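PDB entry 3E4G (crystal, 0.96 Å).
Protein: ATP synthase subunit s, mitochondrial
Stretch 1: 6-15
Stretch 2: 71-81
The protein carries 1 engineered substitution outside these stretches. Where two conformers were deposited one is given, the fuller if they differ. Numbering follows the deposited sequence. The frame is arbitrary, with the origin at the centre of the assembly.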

ATOM      1  N   LEU A   6      -1.936  17.120 -12.046  1.00 10.05           N
ATOM      2  CA  LEU A   6      -0.922  16.163 -12.447  1.00 10.16           C
ATOM      3  C   LEU A   6      -0.892  14.984 -11.454  1.00 10.16           C
ATOM      4  O   LEU A   6      -0.863  13.798 -11.855  1.00 10.10           O
ATOM      5  CB  LEU A   6       0.434  16.846 -12.510  1.00 11.36           C
ATOM      6  CG  LEU A   6       1.571  16.020 -13.104  1.00 11.75           C
ATOM      7  CD1 LEU A   6       1.323  15.708 -14.563  1.00 12.76           C
ATOM      8  CD2 LEU A   6       2.927  16.700 -12.834  1.00 16.37           C
ATOM      9  N   ASN A   7      -0.902  15.273 -10.137  1.00 10.90           N
ATOM     10  CA  ASN A   7      -0.918  14.185  -9.164  0.50 11.00           C
ATOM     11  C   ASN A   7      -2.161  13.346  -9.313  1.00 10.43           C
ATOM     12  O   ASN A   7      -2.101  12.105  -9.183  1.00 11.62           O
ATOM     13  CB  ASN A   7      -0.762  14.765  -7.745  0.50 12.42           C
ATOM     14  CG  ASN A   7       0.697  15.102  -7.378  0.50 13.14           C
ATOM     15  OD1 ASN A   7       1.650  14.629  -7.901  0.50 21.83           O
ATOM     16  ND2 ASN A   7       0.792  15.914  -6.343  0.50 20.33           N
ATOM     17  N   ALA A   8      -3.303  14.004  -9.555  1.00 10.36           N
ATOM     18  CA  ALA A   8      -4.520  13.267  -9.701  1.00 10.56           C
ATOM     19  C   ALA A   8      -4.462  12.343 -10.916  1.00 10.14           C
ATOM     20  O   ALA A   8      -4.871  11.170 -10.794  1.00 10.32           O
ATOM     21  CB  ALA A   8      -5.739  14.211  -9.805  1.00 12.29           C
ATOM     22  N   VAL A   9      -3.996  12.791 -12.053  1.00  9.86           N
ATOM     23  CA  VAL A   9      -3.981  11.942 -13.231  1.00  9.80           C
ATOM     24  C   VAL A   9      -2.907  10.839 -13.100  1.00  9.50           C
ATOM     25  O   VAL A   9      -3.067   9.782 -13.718  1.00 10.35           O
ATOM     26  CB  VAL A   9      -3.846  12.759 -14.516  1.00 12.58           C
ATOM     27  CG1 VAL A   9      -2.477  13.231 -14.803  1.00 10.57           C
ATOM     28  CG2 VAL A   9      -4.593  12.174 -15.615  1.00 16.98           C
ATOM     29  N   PHE A  10      -1.847  11.084 -12.356  1.00  8.82           N
ATOM     30  CA  PHE A  10      -0.903   9.982 -12.055  1.00  8.51           C
ATOM     31  C   PHE A  10      -1.603   8.859 -11.304  1.00  8.47           C
ATOM     32  O   PHE A  10      -1.237   7.674 -11.432  1.00  9.57           O
ATOM     33  CB  PHE A  10       0.320  10.484 -11.298  1.00  8.49           C
ATOM     34  CG  PHE A  10       1.457  10.869 -12.219  1.00  9.00           C
ATOM     35  CD1 PHE A  10       2.681  10.205 -12.164  1.00  9.36           C
ATOM     36  CD2 PHE A  10       1.313  11.901 -13.181  1.00 10.57           C
ATOM     37  CE1 PHE A  10       3.734  10.480 -12.992  1.00 10.48           C
ATOM     38  CE2 PHE A  10       2.367  12.208 -14.022  1.00 11.39           C
ATOM     39  CZ  PHE A  10       3.595  11.544 -13.928  1.00 11.30           C
ATOM     40  N   ASN A  11      -2.528   9.220 -10.454  1.00  8.20           N
ATOM     41  CA  ASN A  11      -3.241   8.248  -9.586  1.00  8.25           C
ATOM     42  C   ASN A  11      -4.480   7.659 -10.211  1.00  8.86           C
ATOM     43  O   ASN A  11      -4.875   6.540  -9.831  1.00 10.75           O
ATOM     44  CB  ASN A  11      -3.556   8.887  -8.226  1.00  8.00           C
ATOM     45  CG  ASN A  11      -2.344   8.875  -7.337  1.00  7.62           C
ATOM     46  OD1 ASN A  11      -1.646   9.946  -7.170  1.00 10.51           O
ATOM     47  ND2 ASN A  11      -2.036   7.766  -6.762  1.00  6.30           N
ATOM     48  N   LYS A  12      -5.154   8.355 -11.120  1.00  8.65           N
ATOM     49  CA  LYS A  12      -6.470   7.931 -11.564  1.00  9.13           C
ATOM     50  C   LYS A  12      -6.437   6.578 -12.247  1.00  8.85           C
ATOM     51  O   LYS A  12      -5.570   6.323 -13.100  1.00  9.66           O
ATOM     52  CB  LYS A  12      -7.049   9.008 -12.520  1.00  9.61           C
ATOM     53  CG  LYS A  12      -8.442   8.667 -13.028  1.00 11.19           C
ATOM     54  CD  LYS A  12      -9.034   9.811 -13.875  1.00 12.88           C
ATOM     55  CE  LYS A  12     -10.319   9.514 -14.491  1.00 16.47           C
ATOM     56  NZ  LYS A  12     -11.324   9.276 -13.530  1.00 20.99           N
ATOM     57  N   VAL A  13      -7.383   5.723 -11.915  1.00  9.62           N
ATOM     58  CA  VAL A  13      -7.505   4.409 -12.540  1.00  9.75           C
ATOM     59  C   VAL A  13      -8.020   4.539 -13.945  1.00 10.35           C
ATOM     60  O   VAL A  13      -8.984   5.275 -14.239  1.00 11.62           O
ATOM     61  CB  VAL A  13      -8.450   3.498 -11.718  1.00 10.54           C
ATOM     62  CG1 VAL A  13      -8.696   2.164 -12.453  1.00 14.05           C
ATOM     63  CG2 VAL A  13      -7.876   3.203 -10.388  1.00 14.17           C
ATOM     64  N   ASP A  14      -7.401   3.837 -14.853  1.00 11.39           N
ATOM     65  CA  ASP A  14      -7.951   3.630 -16.225  1.00 12.63           C
ATOM     66  C   ASP A  14      -8.488   2.191 -16.312  1.00 12.85           C
ATOM     67  O   ASP A  14      -7.728   1.213 -16.336  1.00 12.57           O
ATOM     68  CB  ASP A  14      -6.895   3.906 -17.223  1.00 13.47           C
ATOM     69  CG  ASP A  14      -7.423   3.888 -18.651  1.00 15.64           C
ATOM     70  OD1 ASP A  14      -6.961   4.695 -19.528  1.00 16.73           O
ATOM     71  OD2 ASP A  14      -8.342   3.119 -18.929  1.00 19.44           O
ATOM     72  N   HIS A  15      -9.805   2.081 -16.212  1.00 14.10           N
ATOM     73  CA  HIS A  15     -10.429   0.747 -16.157  1.00 14.59           C
ATOM     74  C   HIS A  15     -10.270  -0.013 -17.448  1.00 15.16           C
ATOM     75  O   HIS A  15     -10.319  -1.233 -17.475  1.00 16.13           O
ATOM     76  CB  HIS A  15     -11.889   0.842 -15.711  1.00 17.21           C
ATOM     77  CG  HIS A  15     -12.054   1.219 -14.248  1.00 17.05           C
ATOM     78  ND1 HIS A  15     -11.827   0.341 -13.203  1.00 18.67           N
ATOM     79  CD2 HIS A  15     -12.233   2.433 -13.678  1.00 21.36           C
ATOM     80  CE1 HIS A  15     -11.982   0.980 -12.055  1.00 21.37           C
ATOM     81  NE2 HIS A  15     -12.255   2.250 -12.311  1.00 24.05           N
ATOM     82  N   SER A  71       6.985   8.461  -2.859  1.00  8.24           N
ATOM     83  CA  SER A  71       6.014   8.207  -3.918  1.00  8.00           C
ATOM     84  C   SER A  71       4.866   9.204  -3.818  1.00  8.36           C
ATOM     85  O   SER A  71       4.513   9.666  -2.721  1.00  8.78           O
ATOM     86  CB  SER A  71       5.509   6.788  -3.772  1.00  8.17           C
ATOM     87  OG  SER A  71       4.429   6.480  -4.627  1.00  9.72           O
ATOM     88  N   CYS A  72       4.216   9.463  -4.956  1.00  8.22           N
ATOM     89  CA  CYS A  72       3.036  10.377  -4.997  1.00  8.55           C
ATOM     90  C   CYS A  72       1.736   9.659  -4.990  1.00  8.24           C
ATOM     91  O   CYS A  72       0.689  10.299  -5.267  1.00  9.51           O
ATOM     92  CB  CYS A  72       3.164  11.346  -6.228  1.00  9.56           C
ATOM     93  SG  CYS A  72       3.007  10.511  -7.810  1.00 11.15           S
ATOM     94  N   ILE A  73       1.687   8.385  -4.606  1.00  7.72           N
ATOM     95  CA  ILE A  73       0.407   7.688  -4.520  1.00  7.39           C
ATOM     96  C   ILE A  73      -0.479   8.363  -3.478  1.00  8.69           C
ATOM     97  O   ILE A  73      -0.064   8.859  -2.433  1.00 10.20           O
ATOM     98  CB  ILE A  73       0.589   6.196  -4.229  1.00  8.17           C
ATOM     99  CG1 ILE A  73       1.333   5.943  -2.898  1.00  9.09           C
ATOM    100  CG2 ILE A  73       1.236   5.499  -5.414  1.00  8.47           C
ATOM    101  CD1 ILE A  73       1.508   4.407  -2.641  1.00 10.99           C
ATOM    102  N   MET A  74      -1.798   8.316  -3.792  1.00  8.68           N
ATOM    103  CA  MET A  74      -2.813   8.893  -2.855  1.00 11.81           C
ATOM    104  C   MET A  74      -4.156   8.392  -3.189  1.00  9.16           C
ATOM    105  O   MET A  74      -4.467   8.188  -4.353  1.00 13.14           O
ATOM    106  CB  MET A  74      -2.717  10.283  -2.713  1.00 15.07           C
ATOM    107  CG  MET A  74      -3.021  10.841  -3.852  1.00 15.71           C
ATOM    108  SD  MET A  74      -2.889  12.708  -3.702  1.00 24.07           S
ATOM    109  CE  MET A  74      -3.615  13.057  -2.145  1.00 16.66           C
ATOM    110  N   SER A  75      -5.022   8.360  -2.208  1.00 10.16           N
ATOM    111  CA  SER A  75      -6.446   8.239  -2.298  1.00  9.87           C
ATOM    112  C   SER A  75      -6.936   7.303  -3.356  1.00 10.09           C
ATOM    113  O   SER A  75      -6.808   6.046  -3.235  1.00 10.30           O
ATOM    114  CB  SER A  75      -7.101   9.672  -2.316  1.00 12.02           C
ATOM    115  OG  SER A  75      -6.802  10.333  -3.555  1.00 13.74           O
ATOM    116  N   ILE A  76      -7.619   7.831  -4.344  1.00 13.26           N
ATOM    117  CA  ILE A  76      -8.283   6.966  -5.299  1.00 13.46           C
ATOM    118  C   ILE A  76      -7.238   6.219  -6.164  1.00 10.68           C
ATOM    119  O   ILE A  76      -7.623   5.253  -6.843  1.00 11.20           O
ATOM    120  CB  ILE A  76      -9.467   7.595  -6.030  1.00 14.65           C
ATOM    121  CG1 ILE A  76      -8.857   8.717  -6.796  1.00 18.32           C
ATOM    122  CG2 ILE A  76     -10.628   7.878  -5.076  1.00 18.89           C
ATOM    123  CD1 ILE A  76      -7.390   8.915  -7.215  1.00 26.91           C
ATOM    124  N   GLY A  77      -5.923   6.542  -6.138  1.00  9.77           N
ATOM    125  CA  GLY A  77      -4.953   5.654  -6.783  1.00  8.93           C
ATOM    126  C   GLY A  77      -5.037   4.236  -6.226  1.00  8.18           C
ATOM    127  O   GLY A  77      -4.809   3.269  -6.944  1.00  7.99           O
ATOM    128  N   PHE A  78      -5.378   4.124  -4.943  1.00  8.36           N
ATOM    129  CA  PHE A  78      -5.473   2.804  -4.328  1.00  8.24           C
ATOM    130  C   PHE A  78      -6.608   1.973  -4.862  1.00  8.67           C
ATOM    131  O   PHE A  78      -6.624   0.757  -4.590  1.00  9.23           O
ATOM    132  CB  PHE A  78      -5.522   2.933  -2.801  1.00  9.70           C
ATOM    133  CG  PHE A  78      -4.217   3.407  -2.187  1.00  9.19           C
ATOM    134  CD1 PHE A  78      -3.109   2.571  -2.074  1.00 10.81           C
ATOM    135  CD2 PHE A  78      -4.056   4.697  -1.770  1.00  9.68           C
ATOM    136  CE1 PHE A  78      -1.913   3.018  -1.538  1.00 11.73           C
ATOM    137  CE2 PHE A  78      -2.867   5.163  -1.275  1.00 10.85           C
ATOM    138  CZ  PHE A  78      -1.795   4.326  -1.116  1.00 11.34           C
ATOM    139  N   ASP A  79      -7.519   2.534  -5.650  1.00  8.95           N
ATOM    140  CA  ASP A  79      -8.486   1.711  -6.346  1.00  9.78           C
ATOM    141  C   ASP A  79      -7.816   0.734  -7.323  1.00  8.44           C
ATOM    142  O   ASP A  79      -8.432  -0.288  -7.702  1.00  9.35           O
ATOM    143  CB  ASP A  79      -9.557   2.540  -7.005  1.00 11.23           C
ATOM    144  CG  ASP A  79     -10.535   3.194  -5.983  1.00 12.38           C
ATOM    145  OD1 ASP A  79     -10.522   2.855  -4.788  1.00 15.84           O
ATOM    146  OD2 ASP A  79     -11.286   4.046  -6.434  1.00 16.85           O
ATOM    147  N   HIS A  80      -6.577   1.004  -7.721  1.00  7.88           N
ATOM    148  CA  HIS A  80      -5.838  -0.002  -8.518  1.00  8.15           C
ATOM    149  C   HIS A  80      -5.610  -1.322  -7.734  1.00  8.40           C
ATOM    150  O   HIS A  80      -5.229  -2.323  -8.316  1.00  9.95           O
ATOM    151  CB  HIS A  80      -4.439   0.507  -8.923  1.00  8.00           C
ATOM    152  CG  HIS A  80      -4.448   1.561 -10.000  1.00  8.29           C
ATOM    153  ND1 HIS A  80      -4.437   2.914  -9.715  1.00  7.92           N
ATOM    154  CD2 HIS A  80      -4.428   1.476 -11.346  1.00  8.79           C
ATOM    155  CE1 HIS A  80      -4.397   3.564 -10.879  1.00  8.46           C
ATOM    156  NE2 HIS A  80      -4.408   2.727 -11.876  1.00  9.46           N
ATOM    157  N   MET A  81      -5.754  -1.259  -6.440  1.00  7.39           N
ATOM    158  CA  MET A  81      -5.490  -2.425  -5.512  0.50  7.25           C
ATOM    159  C   MET A  81      -6.691  -3.422  -5.615  1.00  7.66           C
ATOM    160  O   MET A  81      -6.560  -4.532  -5.110  1.00  8.19           O
ATOM    161  CB  MET A  81      -5.315  -1.972  -4.051  0.50  7.39           C
ATOM    162  CG  MET A  81      -4.090  -1.034  -3.848  0.50  5.67           C
ATOM    163  SD  MET A  81      -2.438  -1.733  -4.237  0.50  5.80           S
ATOM    164  CE  MET A  81      -2.354  -3.020  -3.055  0.50  7.58           C
TER
HETATM  165  O   HOH W   1      -4.377   3.401 -14.580  1.00 13.99           O
HETATM  166  O   HOH W   2      -8.791   6.150  -9.461  1.00 15.74           O

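Ser71 does not reach stretch 1, but its OG accepts a weak hydrogen bond from Ile73 N (3.3 Å), which spans Cys72. Cys72 is the first residue to make contact. Its CB lies 4.0 Å from Asn7 OD1, and its SG lies 4.4 Å from Phe10 CD1. The sulfur approaches the Phe10 ring obliquely, 5.3 Å from the centroid.

From Cys72 to Met74 the chain runs past the end of the Asn11 side chain. Asn11 is buried and has the largest area covered by the other stretch. Its amide is probably turned over in the model, so the polar contacts of this group stay open. Ile73 points its side chain away overall, yet its CB still touches Asn11. Met74 O accepts a hydrogen bond from Gly77 N (2.8 Å), which leads into the 3-10 segment.

Ile76 starts sideways, but its end comes nearer, and CD1 sits 4.0 Å from Asn11 CB. Its carbonyl is tied to stretch 1 through water 2, which donates to Ile76 O (3.0 Å) and accepts from Val13 N (2.9 Å).

At Gly77 the backbones come close, with CA atoms of Gly77 and Asn11 4.2 Å apart. Gly77 CA makes a CA-H...O contact to Asn11 O at 3.2 Å. An ideal CB here would clash with the Asn11 side-chain amide. Phe78 points away and makes no contact.

Asp79 CB packs 3.8 Å from Val13 CG2. The same methyl lies over one face of the His80 ring, 3.5 Å from the centroid, in a CH-pi contact. His80 ND1 donates to Gly77 O (2.8 Å), which helps hold the ring in place. Asn11 O lies at the ring edge, 3.2 Å from His80 CE1. Water 1 joins His80 NE2 (2.8 Å) to Asp14 N (3.1 Å).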